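Local coordinates for protein NOV homolog (Rattus norvegicus, PDB 5NB8) that acts as a secreted signal in cell proliferation, adhesion, migration and differentiation, this chain being its von Willebrand factor type C domain, at residues C23-T28 and C36-Q41. Numbering follows the deposited sequence.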
# COMPACT_ATOMS: atom_id res chain seq x y z
N CYS A 23 7.08 -1.32 0.01
CA CYS A 23 6.67 -2.72 0.13
C CYS A 23 5.17 -2.89 0.33
O CYS A 23 4.66 -4.00 0.15
CB CYS A 23 7.43 -3.39 1.30
SG CYS A 23 6.91 -2.79 2.93
N GLN A 24 4.46 -1.83 0.68
CA GLN A 24 3.04 -1.92 0.99
C GLN A 24 2.13 -1.77 -0.22
O GLN A 24 0.93 -2.04 -0.10
CB GLN A 24 2.68 -0.88 2.05
CG GLN A 24 3.46 -1.09 3.36
CD GLN A 24 2.84 -0.34 4.52
OE1 GLN A 24 1.93 0.46 4.33
NE2 GLN A 24 3.32 -0.61 5.73
N TYR A 25 2.64 -1.35 -1.38
CA TYR A 25 1.75 -1.07 -2.51
C TYR A 25 2.33 -1.58 -3.83
O TYR A 25 3.55 -1.63 -4.02
CB TYR A 25 1.46 0.43 -2.62
CG TYR A 25 0.35 0.83 -1.69
CD1 TYR A 25 0.61 1.21 -0.39
CD2 TYR A 25 -0.98 0.78 -2.11
CE1 TYR A 25 -0.41 1.57 0.48
CE2 TYR A 25 -2.01 1.12 -1.24
CZ TYR A 25 -1.71 1.51 0.05
OH TYR A 25 -2.73 1.86 0.91
N HIS A 26 1.43 -1.97 -4.73
CA HIS A 26 1.77 -2.40 -6.08
C HIS A 26 1.01 -1.50 -7.05
O HIS A 26 -0.22 -1.42 -6.97
CB HIS A 26 1.39 -3.87 -6.29
CG HIS A 26 1.68 -4.40 -7.66
ND1 HIS A 26 2.96 -4.73 -8.07
CD2 HIS A 26 0.87 -4.66 -8.71
CE1 HIS A 26 2.92 -5.17 -9.31
NE2 HIS A 26 1.66 -5.14 -9.72
N CYS A 27 1.74 -0.84 -7.95
CA CYS A 27 1.17 0.19 -8.81
C CYS A 27 1.34 -0.17 -10.28
O CYS A 27 2.33 -0.80 -10.67
CB CYS A 27 1.82 1.56 -8.56
SG CYS A 27 1.64 2.16 -6.83
N THR A 28 0.38 0.26 -11.09
CA THR A 28 0.42 0.06 -12.53
C THR A 28 0.12 1.37 -13.23
O THR A 28 -0.81 2.09 -12.85
CB THR A 28 -0.60 -1.01 -12.97
OG1 THR A 28 -0.29 -2.24 -12.31
CG2 THR A 28 -0.57 -1.22 -14.51
N CYS A 36 -2.93 1.84 -7.88
CA CYS A 36 -2.17 1.02 -6.94
C CYS A 36 -3.10 0.20 -6.06
O CYS A 36 -4.21 0.63 -5.71
CB CYS A 36 -1.28 1.88 -6.03
SG CYS A 36 -0.19 3.08 -6.83
N VAL A 37 -2.63 -0.99 -5.68
CA VAL A 37 -3.37 -1.85 -4.76
C VAL A 37 -2.54 -2.14 -3.52
O VAL A 37 -1.33 -2.35 -3.62
CB VAL A 37 -3.80 -3.16 -5.43
CG1 VAL A 37 -4.91 -2.90 -6.45
CG2 VAL A 37 -2.60 -3.79 -6.13
N PRO A 38 -3.16 -2.19 -2.35
CA PRO A 38 -2.41 -2.54 -1.14
C PRO A 38 -1.99 -3.99 -1.16
O PRO A 38 -2.69 -4.87 -1.68
CB PRO A 38 -3.42 -2.27 -0.01
CG PRO A 38 -4.76 -2.45 -0.65
CD PRO A 38 -4.61 -2.06 -2.10
N ARG A 39 -0.82 -4.24 -0.60
CA ARG A 39 -0.32 -5.59 -0.41
C ARG A 39 -0.51 -6.10 1.01
O ARG A 39 -0.36 -7.30 1.25
CB ARG A 39 1.16 -5.66 -0.81
CG ARG A 39 1.35 -5.36 -2.31
CD ARG A 39 2.80 -5.17 -2.69
NE ARG A 39 3.60 -6.34 -2.36
CZ ARG A 39 4.93 -6.37 -2.43
NH1 ARG A 39 5.58 -7.48 -2.11
NH2 ARG A 39 5.60 -5.29 -2.81
N CYS A 40 -0.86 -5.22 1.94
CA CYS A 40 -1.16 -5.61 3.31
C CYS A 40 -2.66 -5.85 3.47
O CYS A 40 -3.46 -5.53 2.59
CB CYS A 40 -0.68 -4.53 4.29
SG CYS A 40 1.11 -4.19 4.24
N GLN A 41 -3.03 -6.44 4.60
CA GLN A 41 -4.44 -6.63 4.96
C GLN A 41 -4.92 -5.40 5.71
O GLN A 41 -4.57 -5.21 6.88
CB GLN A 41 -4.64 -7.85 5.83
CG GLN A 41 -4.78 -9.15 5.13
CD GLN A 41 -5.14 -10.27 6.10
OE1 GLN A 41 -6.27 -10.35 6.62
NE2 GLN A 41 -4.18 -11.15 6.35
O HOH W 1 -0.92 -2.25 2.07
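Arg-39 lays its side chain back over the turn into strand 25-30. Its CB lies 3.7 Å from Gln-24 O. CG stays near that oxygen. CD reaches Cys-23 O and the carbonyl carbon of Tyr-25. The chain bends at chi3 (58°), which turns NE off the extended course. NE, CZ and NH2 lie near Cys-23 O, which sits 3.2 Å above the guanidinium plane, offset toward the rim. NH2 makes its salt bridge with Glu-20. Gln-24 O is gripped twice, by Arg-39 N at 2.9 Å and by a water that accepts from Cys-40 N. Strands 25-30 and 33-38 form the antiparallel hairpin of the VWC domain. His-26 and Val-37 are its hydrogen-bonded pair, with His-26 N to Val-37 O at 3.0 Å and Val-37 N to His-26 O at 2.8 Å. On the face opposite the His-26 and Val-37 side chains, a disulfide joins Cys-27 and Cys-36, a non-hydrogen-bonded pair. Beside it, the Tyr-25 ring crosses Pro-38 obliquely, CE2 lying 3.9 Å from Pro-38 CB and CD2 4.1 Å from Cys-36 CB. An alanine at Tyr-25 would probably leave Pro-38 and Cys-36 CB without their ring neighbour. Disulfides link Cys-23 to Cys-63 and Cys-40 to Cys-64.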